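Spondin-1 (PDB 3COO) is a secreted extracellular-matrix glycoprotein whose reelin-N domain binds heparin and which probably takes part in cell adhesion. Local coordinates at residues A[134-139]-A[156-161]; A[42-47]-A[55-60]; A[91-96]-A[124-129]; A[26-31]-A[148-153]. One frame throughout, in Å; residues are numbered along the deposited sequence.

Interaction 1: A[134-139]-A[156-161]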
loop_
_atom_site.group_PDB
_atom_site.type_symbol
_atom_site.label_atom_id
_atom_site.label_comp_id
_atom_site.label_asym_id
_atom_site.label_seq_id
_atom_site.Cartn_x
_atom_site.Cartn_y
_atom_site.Cartn_z
ATOM N N CYS A 134 -27.502 -14.097 0.436
ATOM C CA CYS A 134 -26.108 -14.158 -0.011
ATOM C C CYS A 134 -25.287 -12.995 0.547
ATOM O O CYS A 134 -25.772 -11.848 0.672
ATOM C CB CYS A 134 -26.002 -14.233 -1.536
ATOM S SG CYS A 134 -26.820 -15.708 -2.233
ATOM N N VAL A 135 -24.040 -13.295 0.895
ATOM C CA VAL A 135 -23.117 -12.261 1.353
ATOM C C VAL A 135 -21.894 -12.166 0.419
ATOM O O VAL A 135 -21.412 -13.186 -0.053
ATOM C CB VAL A 135 -22.672 -12.585 2.830
ATOM C CG1 VAL A 135 -21.569 -11.639 3.305
ATOM C CG2 VAL A 135 -23.895 -12.457 3.741
ATOM N N ILE A 136 -21.367 -10.962 0.178
ATOM C CA ILE A 136 -20.151 -10.811 -0.598
ATOM C C ILE A 136 -19.084 -10.233 0.340
ATOM O O ILE A 136 -19.260 -9.138 0.867
ATOM C CB ILE A 136 -20.327 -9.825 -1.795
ATOM C CG1 ILE A 136 -21.650 -10.050 -2.545
ATOM C CG2 ILE A 136 -19.124 -9.885 -2.757
ATOM C CD1 ILE A 136 -21.796 -11.368 -3.227
ATOM N N LEU A 137 -18.015 -10.998 0.561
ATOM C CA LEU A 137 -16.849 -10.565 1.328
ATOM C C LEU A 137 -15.965 -9.870 0.301
ATOM O O LEU A 137 -15.757 -10.420 -0.792
ATOM C CB LEU A 137 -16.116 -11.780 1.952
ATOM C CG LEU A 137 -16.654 -12.450 3.235
ATOM C CD1 LEU A 137 -18.005 -13.008 2.992
ATOM C CD2 LEU A 137 -15.766 -13.648 3.685
ATOM N N LYS A 138 -15.476 -8.664 0.639
ATOM C CA LYS A 138 -14.761 -7.829 -0.319
ATOM C C LYS A 138 -13.548 -7.164 0.333
ATOM O O LYS A 138 -13.631 -6.654 1.446
ATOM C CB LYS A 138 -15.719 -6.744 -0.878
ATOM C CG LYS A 138 -16.943 -7.356 -1.641
ATOM C CD LYS A 138 -17.659 -6.390 -2.617
ATOM C CE LYS A 138 -18.044 -5.054 -2.009
ATOM N NZ LYS A 138 -19.067 -4.303 -2.865
ATOM N N ALA A 139 -12.430 -7.136 -0.374
ATOM C CA ALA A 139 -11.261 -6.398 0.102
ATOM C C ALA A 139 -10.889 -5.319 -0.911
ATOM O O ALA A 139 -11.181 -5.452 -2.113
ATOM C CB ALA A 139 -10.063 -7.375 0.361
ATOM N N THR A 156 -12.840 -10.665 -3.961
ATOM C CA THR A 156 -14.211 -10.822 -3.496
ATOM C C THR A 156 -14.502 -12.290 -3.421
ATOM O O THR A 156 -14.010 -13.038 -4.252
ATOM C CB THR A 156 -15.208 -10.224 -4.528
ATOM O OG1 THR A 156 -15.304 -11.122 -5.643
ATOM C CG2 THR A 156 -14.736 -8.883 -5.019
ATOM N N LYS A 157 -15.318 -12.713 -2.454
ATOM C CA LYS A 157 -15.849 -14.075 -2.414
ATOM C C LYS A 157 -17.303 -14.015 -1.983
ATOM O O LYS A 157 -17.620 -13.396 -0.981
ATOM C CB LYS A 157 -15.077 -14.959 -1.428
ATOM C CG LYS A 157 -13.575 -15.020 -1.652
ATOM C CD LYS A 157 -13.197 -15.770 -2.944
ATOM C CE LYS A 157 -11.931 -15.165 -3.540
ATOM N NZ LYS A 157 -11.024 -16.218 -4.045
ATOM N N LYS A 158 -18.170 -14.657 -2.754
ATOM C CA LYS A 158 -19.593 -14.759 -2.464
ATOM C C LYS A 158 -19.920 -16.038 -1.656
ATOM O O LYS A 158 -19.452 -17.140 -1.997
ATOM C CB LYS A 158 -20.376 -14.789 -3.798
ATOM C CG LYS A 158 -21.901 -14.992 -3.677
ATOM C CD LYS A 158 -22.585 -14.764 -5.033
ATOM C CE LYS A 158 -24.040 -15.152 -4.983
ATOM N NZ LYS A 158 -24.764 -14.935 -6.290
ATOM N N LEU A 159 -20.724 -15.888 -0.602
ATOM C CA LEU A 159 -21.206 -17.041 0.152
ATOM C C LEU A 159 -22.718 -16.945 0.391
ATOM O O LEU A 159 -23.203 -15.940 0.916
ATOM C CB LEU A 159 -20.459 -17.116 1.485
ATOM C CG LEU A 159 -18.986 -17.539 1.526
ATOM C CD1 LEU A 159 -18.369 -17.246 2.897
ATOM C CD2 LEU A 159 -18.882 -19.041 1.186
ATOM N N CYS A 160 -23.471 -17.967 -0.005
ATOM C CA CYS A 160 -24.900 -17.997 0.276
ATOM C C CYS A 160 -25.216 -18.999 1.375
ATOM O O CYS A 160 -24.356 -19.812 1.720
ATOM C CB CYS A 160 -25.693 -18.328 -0.989
ATOM S SG CYS A 160 -25.321 -17.160 -2.324
ATOM N N GLU A 161 -26.439 -18.933 1.913
ATOM C CA GLU A 161 -26.919 -19.916 2.900
ATOM C C GLU A 161 -26.981 -21.314 2.319
ATOM O O GLU A 161 -27.456 -21.510 1.199
ATOM C CB GLU A 161 -28.288 -19.553 3.465
ATOM C CG GLU A 161 -28.231 -18.289 4.295
ATOM C CD GLU A 161 -29.595 -17.888 4.788
ATOM O OE1 GLU A 161 -30.200 -16.920 4.206
ATOM O OE2 GLU A 161 -30.048 -18.582 5.733
#
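V135 and L159 bring together the flat groups of this contact, their peptide units. The N-H of V135 reaches L159 O at 2.8 Å, and L159 N returns a bond to V135 O. The reciprocal pair is repeated by L137 N to K157 O and K157 N to L137 O, each 2.9 Å, and between the two pairs the CA of K158 leans on V135 O as a weaker C-H donor. This is antiparallel pairing of strands 135-139 and 156-161 in one sheet of a sandwich. V135, L137 and L159 turn to its inner face, where branched hydrocarbon suits the core; L137 CD1 lies 4.3 Å from L159 CD1, and beyond them L41 and V43 of the facing sheet cover L137. On the other face the I136 and K158 side chains cross, with I136 CD1 against K158 CG at 3.7 Å. With CG anti to the backbone N (chi1 176°) and the chain extended beyond it, K158 carries CE past C134 SG and its ammonium to a salt bridge with E78. C134 and C160 are joined SG to SG at 2.1 Å, both sulfurs lying beside their own backbone N, with a dihedral of 106° about the S-S bond. In a secreted protein such a disulfide can persist; joining the residue just before strand 135-139 to C160 opposite it, it fixes covalently the register that the backbone bonds specify.

Interaction 2: A[42-47]-A[55-60]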
loop_
_atom_site.group_PDB
_atom_site.type_symbol
_atom_site.label_atom_id
_atom_site.label_comp_id
_atom_site.label_asym_id
_atom_site.label_seq_id
_atom_site.Cartn_x
_atom_site.Cartn_y
_atom_site.Cartn_z
ATOM N N ARG A 42 -9.387 -14.967 0.506
ATOM C CA ARG A 42 -9.839 -16.375 0.627
ATOM C C ARG A 42 -10.488 -16.690 1.969
ATOM O O ARG A 42 -10.087 -16.160 3.016
ATOM C CB ARG A 42 -8.669 -17.329 0.412
ATOM C CG ARG A 42 -8.111 -17.289 -1.022
ATOM C CD ARG A 42 -7.231 -18.474 -1.359
ATOM N NE ARG A 42 -7.847 -19.772 -1.025
ATOM C CZ ARG A 42 -7.627 -20.443 0.110
ATOM N NH1 ARG A 42 -6.818 -19.940 1.043
ATOM N NH2 ARG A 42 -8.218 -21.610 0.328
ATOM N N VAL A 43 -11.461 -17.594 1.933
ATOM C CA VAL A 43 -12.067 -18.150 3.154
ATOM C C VAL A 43 -11.501 -19.549 3.385
ATOM O O VAL A 43 -11.614 -20.416 2.522
ATOM C CB VAL A 43 -13.617 -18.145 3.065
ATOM C CG1 VAL A 43 -14.246 -18.643 4.359
ATOM C CG2 VAL A 43 -14.112 -16.735 2.768
ATOM N N GLU A 44 -10.880 -19.761 4.545
ATOM C CA GLU A 44 -10.266 -21.041 4.873
ATOM C C GLU A 44 -11.254 -22.218 4.667
ATOM O O GLU A 44 -12.405 -22.154 5.115
ATOM C CB GLU A 44 -9.669 -21.009 6.300
ATOM C CG GLU A 44 -9.449 -22.381 6.992
ATOM C CD GLU A 44 -8.423 -22.298 8.136
ATOM O OE1 GLU A 44 -7.194 -22.424 7.878
ATOM O OE2 GLU A 44 -8.849 -22.121 9.302
ATOM N N GLY A 45 -10.788 -23.258 3.970
ATOM C CA GLY A 45 -11.642 -24.398 3.582
ATOM C C GLY A 45 -12.401 -24.147 2.281
ATOM O O GLY A 45 -13.042 -25.052 1.755
ATOM N N ASP A 46 -12.314 -22.921 1.762
ATOM C CA ASP A 46 -13.035 -22.492 0.554
ATOM C C ASP A 46 -14.480 -22.992 0.539
ATOM O O ASP A 46 -14.846 -23.748 -0.351
ATOM C CB ASP A 46 -12.311 -22.963 -0.719
ATOM C CG ASP A 46 -10.925 -22.354 -0.866
ATOM O OD1 ASP A 46 -10.008 -23.090 -1.271
ATOM O OD2 ASP A 46 -10.736 -21.149 -0.572
ATOM N N PRO A 47 -15.300 -22.577 1.527
ATOM C CA PRO A 47 -16.667 -23.104 1.625
ATOM C C PRO A 47 -17.492 -22.694 0.419
ATOM O O PRO A 47 -17.281 -21.606 -0.147
ATOM C CB PRO A 47 -17.215 -22.431 2.889
ATOM C CG PRO A 47 -16.387 -21.172 3.021
ATOM C CD PRO A 47 -15.021 -21.590 2.584
ATOM N N SER A 55 -17.745 -19.459 12.676
ATOM C CA SER A 55 -16.537 -18.587 12.528
ATOM C C SER A 55 -15.650 -19.054 11.373
ATOM O O SER A 55 -15.082 -20.147 11.442
ATOM C CB SER A 55 -15.667 -18.663 13.832
ATOM O OG SER A 55 -14.428 -17.947 13.685
ATOM N N TYR A 56 -15.493 -18.224 10.350
ATOM C CA TYR A 56 -14.656 -18.511 9.184
ATOM C C TYR A 56 -13.388 -17.673 9.275
ATOM O O TYR A 56 -13.436 -16.524 9.675
ATOM C CB TYR A 56 -15.384 -18.136 7.862
ATOM C CG TYR A 56 -16.565 -19.045 7.622
ATOM C CD1 TYR A 56 -16.392 -20.314 7.026
ATOM C CD2 TYR A 56 -17.827 -18.696 8.096
ATOM C CE1 TYR A 56 -17.499 -21.178 6.873
ATOM C CE2 TYR A 56 -18.900 -19.524 7.938
ATOM C CZ TYR A 56 -18.725 -20.765 7.348
ATOM O OH TYR A 56 -19.798 -21.564 7.234
ATOM N N ARG A 57 -12.279 -18.254 8.863
ATOM C CA ARG A 57 -11.016 -17.558 8.849
ATOM C C ARG A 57 -10.915 -16.941 7.431
ATOM O O ARG A 57 -11.058 -17.645 6.417
ATOM C CB ARG A 57 -9.907 -18.564 9.174
ATOM C CG ARG A 57 -8.562 -17.987 9.505
ATOM C CD ARG A 57 -7.510 -19.149 9.616
ATOM N NE ARG A 57 -7.722 -20.090 10.736
ATOM C CZ ARG A 57 -7.288 -19.864 11.972
ATOM N NH1 ARG A 57 -7.494 -20.749 12.936
ATOM N NH2 ARG A 57 -6.629 -18.742 12.232
ATOM N N VAL A 58 -10.759 -15.627 7.377
ATOM C CA VAL A 58 -10.637 -14.936 6.074
ATOM C C VAL A 58 -9.277 -14.263 5.917
ATOM O O VAL A 58 -8.831 -13.526 6.817
ATOM C CB VAL A 58 -11.899 -14.116 5.633
ATOM C CG1 VAL A 58 -13.242 -14.373 6.499
ATOM C CG2 VAL A 58 -11.636 -12.696 5.103
ATOM N N THR A 59 -8.573 -14.638 4.853
ATOM C CA THR A 59 -7.242 -14.060 4.587
ATOM C C THR A 59 -7.100 -13.341 3.265
ATOM O O THR A 59 -7.592 -13.806 2.206
ATOM C CB THR A 59 -6.043 -14.976 4.938
ATOM O OG1 THR A 59 -4.996 -14.945 3.926
ATOM C CG2 THR A 59 -6.416 -16.301 5.304
ATOM N N LEU A 60 -6.448 -12.190 3.377
ATOM C CA LEU A 60 -5.979 -11.411 2.251
ATOM C C LEU A 60 -4.492 -11.644 2.121
ATOM O O LEU A 60 -3.737 -11.424 3.070
ATOM C CB LEU A 60 -6.286 -9.922 2.510
ATOM C CG LEU A 60 -5.705 -8.898 1.540
ATOM C CD1 LEU A 60 -6.442 -9.066 0.242
ATOM C CD2 LEU A 60 -5.997 -7.525 2.123
HETATM O O HOH W 1 -12.635 -20.728 7.781
#
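E44 and R57 run side by side and point the same way, so that the carboxylate arrives next to the guanidinium rather than in front of it. R57 NE gives a 2.7 Å salt-bridged hydrogen bond to E44 OE2; the oxygen lies in the guanidinium plane, but the donor stands above the carboxylate, whose plane is turned 69° from that of the arginine. V43 crosses Y56 obliquely, CG1 resting 3.7 Å from Y56 CB, and P47 slides past the same tyrosine in the reverse direction, its CG 4.0 Å from CE1. A branched valine and a compact proline ring suit the flank of an aromatic side chain, whose hydroxyl is hydrogen-bonded with K51 N. R42 and V43 end the edge strand 39-43, which pairs antiparallel with 55-62 in the four-stranded sheet. R42 and T59 exchange two backbone bonds, and E44 N adds a third to R57 O at 2.8 Å. After V43 the chain reverses in a type II turn to D46, with G45 taking the positive phi of its third position. Across that turn R42, bent at chi3 (50°), brings NH2 to D46 OD1 at 2.8 Å in a salt bridge; the oxygen lies in the guanidinium plane, and the nitrogen meets it on the syn side but tilted out of the carboxylate plane. A water extends the pairing, donating to E44 O and accepting from R57 N.

Interaction 3: A[91-96]-A[124-129]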
loop_
_atom_site.group_PDB
_atom_site.type_symbol
_atom_site.label_atom_id
_atom_site.label_comp_id
_atom_site.label_asym_id
_atom_site.label_seq_id
_atom_site.Cartn_x
_atom_site.Cartn_y
_atom_site.Cartn_z
ATOM N N THR A 91 -20.326 -10.785 11.371
ATOM C CA THR A 91 -19.463 -10.047 12.270
ATOM C C THR A 91 -17.965 -10.374 12.108
ATOM O O THR A 91 -17.533 -11.509 12.396
ATOM C CB THR A 91 -19.877 -10.395 13.701
ATOM O OG1 THR A 91 -21.310 -10.334 13.772
ATOM C CG2 THR A 91 -19.258 -9.431 14.703
ATOM N N PHE A 92 -17.175 -9.385 11.686
ATOM C CA PHE A 92 -15.714 -9.552 11.721
ATOM C C PHE A 92 -15.208 -9.580 13.134
ATOM O O PHE A 92 -15.793 -8.940 14.022
ATOM C CB PHE A 92 -15.002 -8.471 10.899
ATOM C CG PHE A 92 -15.120 -8.689 9.420
ATOM C CD1 PHE A 92 -14.471 -9.763 8.824
ATOM C CD2 PHE A 92 -15.851 -7.806 8.628
ATOM C CE1 PHE A 92 -14.583 -9.973 7.445
ATOM C CE2 PHE A 92 -15.980 -8.025 7.252
ATOM C CZ PHE A 92 -15.327 -9.103 6.669
ATOM N N GLN A 93 -14.135 -10.345 13.358
ATOM C CA GLN A 93 -13.508 -10.411 14.650
ATOM C C GLN A 93 -12.017 -10.236 14.443
ATOM O O GLN A 93 -11.434 -10.909 13.603
ATOM C CB GLN A 93 -13.705 -11.794 15.226
ATOM C CG GLN A 93 -14.030 -11.788 16.709
ATOM C CD GLN A 93 -15.528 -11.521 16.924
ATOM O OE1 GLN A 93 -16.160 -10.891 16.096
ATOM N NE2 GLN A 93 -16.059 -11.941 18.060
ATOM N N ILE A 94 -11.382 -9.402 15.255
ATOM C CA ILE A 94 -9.952 -9.101 15.049
ATOM C C ILE A 94 -9.149 -10.280 15.595
ATOM O O ILE A 94 -9.535 -10.837 16.598
ATOM C CB ILE A 94 -9.545 -7.802 15.764
ATOM C CG1 ILE A 94 -10.381 -6.623 15.188
ATOM C CG2 ILE A 94 -7.985 -7.562 15.693
ATOM C CD1 ILE A 94 -10.306 -6.489 13.673
ATOM N N ILE A 95 -8.101 -10.672 14.883
ATOM C CA ILE A 95 -7.142 -11.694 15.354
ATOM C C ILE A 95 -5.860 -10.993 15.859
ATOM O O ILE A 95 -5.449 -11.210 16.983
ATOM C CB ILE A 95 -6.792 -12.726 14.244
ATOM C CG1 ILE A 95 -8.030 -13.584 13.879
ATOM C CG2 ILE A 95 -5.547 -13.663 14.669
ATOM C CD1 ILE A 95 -7.789 -14.575 12.731
ATOM N N ASP A 96 -5.249 -10.168 15.026
ATOM C CA ASP A 96 -4.014 -9.477 15.404
ATOM C C ASP A 96 -4.444 -8.063 15.755
ATOM O O ASP A 96 -4.649 -7.253 14.888
ATOM C CB ASP A 96 -3.024 -9.469 14.215
ATOM C CG ASP A 96 -1.815 -8.499 14.438
ATOM O OD1 ASP A 96 -1.626 -8.067 15.579
ATOM O OD2 ASP A 96 -1.083 -8.153 13.468
ATOM N N PHE A 124 -11.298 -13.301 11.623
ATOM C CA PHE A 124 -12.468 -14.202 11.617
ATOM C C PHE A 124 -13.688 -13.434 11.158
ATOM O O PHE A 124 -13.788 -12.206 11.339
ATOM C CB PHE A 124 -12.748 -14.850 12.994
ATOM C CG PHE A 124 -11.586 -15.634 13.573
ATOM C CD1 PHE A 124 -11.131 -16.809 12.952
ATOM C CD2 PHE A 124 -10.976 -15.235 14.761
ATOM C CE1 PHE A 124 -10.101 -17.552 13.487
ATOM C CE2 PHE A 124 -9.934 -16.018 15.350
ATOM C CZ PHE A 124 -9.469 -17.173 14.698
ATOM N N TRP A 125 -14.628 -14.162 10.560
ATOM C CA TRP A 125 -15.900 -13.557 10.166
ATOM C C TRP A 125 -16.967 -14.548 10.586
ATOM O O TRP A 125 -16.909 -15.755 10.235
ATOM C CB TRP A 125 -15.944 -13.292 8.664
ATOM C CG TRP A 125 -17.324 -12.818 8.156
ATOM C CD1 TRP A 125 -17.840 -11.556 8.254
ATOM C CD2 TRP A 125 -18.313 -13.597 7.463
ATOM N NE1 TRP A 125 -19.083 -11.481 7.658
ATOM C CE2 TRP A 125 -19.405 -12.732 7.174
ATOM C CE3 TRP A 125 -18.399 -14.950 7.082
ATOM C CZ2 TRP A 125 -20.558 -13.171 6.499
ATOM C CZ3 TRP A 125 -19.569 -15.388 6.402
ATOM C CH2 TRP A 125 -20.601 -14.492 6.086
ATOM N N ILE A 126 -17.857 -14.102 11.462
ATOM C CA ILE A 126 -18.910 -14.969 11.982
ATOM C C ILE A 126 -20.152 -14.848 11.095
ATOM O O ILE A 126 -20.673 -13.754 10.934
ATOM C CB ILE A 126 -19.239 -14.631 13.460
ATOM C CG1 ILE A 126 -17.993 -14.845 14.359
ATOM C CG2 ILE A 126 -20.464 -15.467 13.977
ATOM C CD1 ILE A 126 -18.161 -14.286 15.726
ATOM N N ALA A 127 -20.629 -15.959 10.522
ATOM C CA ALA A 127 -21.737 -15.879 9.534
ATOM C C ALA A 127 -23.016 -15.390 10.201
ATOM O O ALA A 127 -23.249 -15.700 11.383
ATOM C CB ALA A 127 -21.997 -17.251 8.836
ATOM N N PRO A 128 -23.857 -14.631 9.447
ATOM C CA PRO A 128 -25.064 -14.032 9.976
ATOM C C PRO A 128 -26.231 -15.035 10.102
ATOM O O PRO A 128 -26.128 -16.154 9.599
ATOM C CB PRO A 128 -25.399 -12.967 8.913
ATOM C CG PRO A 128 -25.026 -13.630 7.607
ATOM C CD PRO A 128 -23.642 -14.223 8.039
ATOM N N PRO A 129 -27.300 -14.650 10.811
ATOM C CA PRO A 129 -28.416 -15.569 11.072
ATOM C C PRO A 129 -29.091 -16.106 9.829
ATOM O O PRO A 129 -29.021 -15.465 8.769
ATOM C CB PRO A 129 -29.427 -14.715 11.835
ATOM C CG PRO A 129 -28.691 -13.587 12.371
ATOM C CD PRO A 129 -27.496 -13.341 11.459
HETATM O O HOH W 2 -22.641 -12.594 12.586
#
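F92 holds CG beside its backbone N (chi1 -75°) and W125 swings CG to the position opposite its own (chi1 173°), and these two settings tip the rings together on the inner face of the sheet. W125 CD1 stands 3.7 Å from F92 CE1, over the centre of the phenyl ring, in an inclined edge-to-face pair with the planes at 52°. Two large flat side chains suit this buried face, where they also meet A75 of the opposing sheet, and the one polar atom of the indole, NE1, is satisfied by A89 O. On the other face F124 receives I95 crosswise: I95 CD1 sits almost squarely above the ring, 3.6 Å from its centroid, a CH-pi contact, with CG1 nearer the rim at 3.4 Å from F124 CE2. Between the faces run four backbone bonds of antiparallel strands 91-93 and 124-126, T91 pairing with I126 and Q93 with F124. The straightest of them joins I126 N to T91 O at 2.8 Å. A water hydrogen-bonded to T91 OG1 also donates to I126 O, so the I126 carbonyl takes both this water and T91 N. Buried aromatic carbon closes the interior, while the outer face mixes the apolar I95-F124 pair with the hydroxyl and water at exposed T91.

Interaction 4: A[26-31]-A[148-153]; sequences LRAQGT and YFQDEG
R27 and D151 supply the ionic part of the contact. The arginine grips the carboxylate side-on with two nitrogens, one to each oxygen: NE meets D151 OD1 at 3.1 Å on the syn side, though tilted from the carboxylate plane, and NH1 reaches OD2 at 3.2 Å from above it. The two side chains cross at about a right angle, their flat ends inclined by 53°, and the bend of R27 at chi3 (88°) turns the guanidinium to the aspartate. Backbone bonds come next. F149 N donates to L26 O at 3.0 Å, and F149 O accepts from A28 N at 2.8 Å, so one residue grips both neighbours of R27, the pattern of parallel strands. In the Reeler domain these short strands, 25-27 and 147-149, form a two-stranded parallel sheet that ties residues near the start of the modelled chain to a late strand. Among apolar contacts, L26 and Y148 lie side by side, pointing the same way, with L26 CD1 3.8 Å from Y148 CE2; a long leucine can follow the ring at this surface position. A28, small enough to fit, sets CB against Y148 CB. Carbon also packs on polar oxygen: A28 CB meets Q150 OE1, and F149, turned inward to K138, T72 and I74, has L26 O at its ring edge, 3.5 Å from CD1. Water completes the polar set, donating to A28 O and to D151 OD2.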
loop_
_atom_site.group_PDB
_atom_site.type_symbol
_atom_site.label_atom_id
_atom_site.label_comp_id
_atom_site.label_asym_id
_atom_site.label_seq_id
_atom_site.Cartn_x
_atom_site.Cartn_y
_atom_site.Cartn_z
ATOM N N LEU A 26 -17.889 2.339 -0.929
ATOM C CA LEU A 26 -18.734 2.437 -2.143
ATOM C C LEU A 26 -18.416 1.294 -3.085
ATOM O O LEU A 26 -17.376 0.656 -2.909
ATOM C CB LEU A 26 -18.486 3.776 -2.851
ATOM C CG LEU A 26 -18.776 5.088 -2.104
ATOM C CD1 LEU A 26 -18.489 6.286 -2.989
ATOM C CD2 LEU A 26 -20.229 5.103 -1.623
ATOM N N ARG A 27 -19.299 1.025 -4.066
ATOM C CA ARG A 27 -19.028 0.009 -5.098
ATOM C C ARG A 27 -18.459 0.717 -6.291
ATOM O O ARG A 27 -19.032 1.704 -6.731
ATOM C CB ARG A 27 -20.295 -0.682 -5.593
ATOM C CG ARG A 27 -20.869 -1.724 -4.748
ATOM C CD ARG A 27 -22.302 -1.970 -5.228
ATOM N NE ARG A 27 -22.362 -2.964 -6.289
ATOM C CZ ARG A 27 -23.485 -3.535 -6.720
ATOM N NH1 ARG A 27 -23.415 -4.438 -7.683
ATOM N NH2 ARG A 27 -24.677 -3.175 -6.226
ATOM N N ALA A 28 -17.379 0.195 -6.855
ATOM C CA ALA A 28 -16.893 0.682 -8.135
ATOM C C ALA A 28 -17.932 0.449 -9.243
ATOM O O ALA A 28 -18.544 -0.628 -9.310
ATOM C CB ALA A 28 -15.546 0.012 -8.455
ATOM N N GLN A 29 -18.194 1.489 -10.054
ATOM C CA GLN A 29 -19.026 1.393 -11.265
ATOM C C GLN A 29 -18.073 1.477 -12.485
ATOM O O GLN A 29 -17.079 2.215 -12.452
ATOM C CB GLN A 29 -20.091 2.528 -11.357
ATOM C CG GLN A 29 -20.746 2.952 -10.024
ATOM C CD GLN A 29 -22.067 3.704 -10.190
ATOM O OE1 GLN A 29 -22.296 4.366 -11.203
ATOM N NE2 GLN A 29 -22.945 3.604 -9.187
ATOM N N GLY A 30 -18.373 0.736 -13.555
ATOM C CA GLY A 30 -17.394 0.526 -14.641
ATOM C C GLY A 30 -16.221 -0.334 -14.160
ATOM O O GLY A 30 -16.110 -0.628 -12.958
ATOM N N THR A 31 -15.340 -0.740 -15.083
ATOM C CA THR A 31 -14.189 -1.600 -14.716
ATOM C C THR A 31 -12.824 -1.027 -15.134
ATOM O O THR A 31 -12.744 0.018 -15.785
ATOM C CB THR A 31 -14.366 -3.078 -15.221
ATOM O OG1 THR A 31 -13.692 -3.988 -14.335
ATOM C CG2 THR A 31 -13.857 -3.261 -16.660
ATOM N N TYR A 148 -13.384 2.345 -2.991
ATOM C CA TYR A 148 -14.236 1.707 -3.987
ATOM C C TYR A 148 -13.857 0.260 -4.030
ATOM O O TYR A 148 -12.652 -0.094 -3.897
ATOM C CB TYR A 148 -14.014 2.333 -5.362
ATOM C CG TYR A 148 -14.515 3.746 -5.461
ATOM C CD1 TYR A 148 -13.669 4.836 -5.193
ATOM C CD2 TYR A 148 -15.827 3.992 -5.794
ATOM C CE1 TYR A 148 -14.150 6.129 -5.280
ATOM C CE2 TYR A 148 -16.315 5.255 -5.880
ATOM C CZ TYR A 148 -15.464 6.320 -5.624
ATOM O OH TYR A 148 -15.983 7.565 -5.722
ATOM N N PHE A 149 -14.870 -0.599 -4.064
ATOM C CA PHE A 149 -14.636 -2.044 -3.979
ATOM C C PHE A 149 -15.107 -2.627 -5.310
ATOM O O PHE A 149 -16.072 -2.124 -5.910
ATOM C CB PHE A 149 -15.433 -2.702 -2.823
ATOM C CG PHE A 149 -14.904 -2.402 -1.443
ATOM C CD1 PHE A 149 -15.187 -1.181 -0.810
ATOM C CD2 PHE A 149 -14.101 -3.322 -0.782
ATOM C CE1 PHE A 149 -14.687 -0.932 0.499
ATOM C CE2 PHE A 149 -13.624 -3.100 0.527
ATOM C CZ PHE A 149 -13.911 -1.879 1.150
ATOM N N GLN A 150 -14.461 -3.694 -5.772
ATOM C CA GLN A 150 -14.892 -4.335 -7.026
ATOM C C GLN A 150 -15.990 -5.366 -6.728
ATOM O O GLN A 150 -15.916 -6.088 -5.698
ATOM C CB GLN A 150 -13.703 -4.997 -7.743
ATOM C CG GLN A 150 -12.640 -4.017 -8.315
ATOM C CD GLN A 150 -13.166 -3.084 -9.431
ATOM O OE1 GLN A 150 -12.896 -1.878 -9.423
ATOM N NE2 GLN A 150 -13.908 -3.641 -10.394
ATOM N N ASP A 151 -16.997 -5.427 -7.607
ATOM C CA ASP A 151 -18.075 -6.425 -7.526
ATOM C C ASP A 151 -17.589 -7.859 -7.694
ATOM O O ASP A 151 -18.170 -8.786 -7.111
ATOM C CB ASP A 151 -19.136 -6.212 -8.621
ATOM C CG ASP A 151 -19.933 -4.920 -8.459
ATOM O OD1 ASP A 151 -19.805 -4.250 -7.412
ATOM O OD2 ASP A 151 -20.719 -4.603 -9.396
ATOM N N GLU A 152 -16.588 -8.058 -8.553
ATOM C CA GLU A 152 -16.011 -9.389 -8.750
ATOM C C GLU A 152 -14.474 -9.412 -8.832
ATOM O O GLU A 152 -13.827 -8.363 -8.789
ATOM C CB GLU A 152 -16.663 -10.121 -9.932
ATOM C CG GLU A 152 -17.132 -9.235 -11.062
ATOM C CD GLU A 152 -16.149 -9.188 -12.218
ATOM O OE1 GLU A 152 -16.423 -9.861 -13.247
ATOM O OE2 GLU A 152 -15.123 -8.478 -12.102
ATOM N N GLY A 153 -13.904 -10.615 -8.907
ATOM C CA GLY A 153 -12.467 -10.782 -9.072
ATOM C C GLY A 153 -11.843 -11.414 -7.849
ATOM O O GLY A 153 -12.547 -11.867 -6.952
HETATM O O HOH W 3 -21.064 -1.838 -9.424
#

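Overall arrangement
Interactions 2 and 3 belong to one sheet: strands 55-62 and 120-126 are neighbours, with Y56 O 2.8 Å from W125 N in a probable hydrogen bond. Interaction 1 lies in the sheet facing it, and together they line the core of the sandwich. L137 CD2 packs 3.6 Å from V43 CG2 of interaction 2, while V135 CG1 comes 3.7 Å from W125 CZ2 of interaction 3. Interaction 4 packs on the K138-T156 end of the outer face of interaction 1, where K138 CE meets F149 CB at 3.6 Å. Interactions 3 and 4 lie on opposite sides of the chain's centre, about 23 Å between their centres, and both 2 and 3 are nested within the long loop that interaction 4 closes.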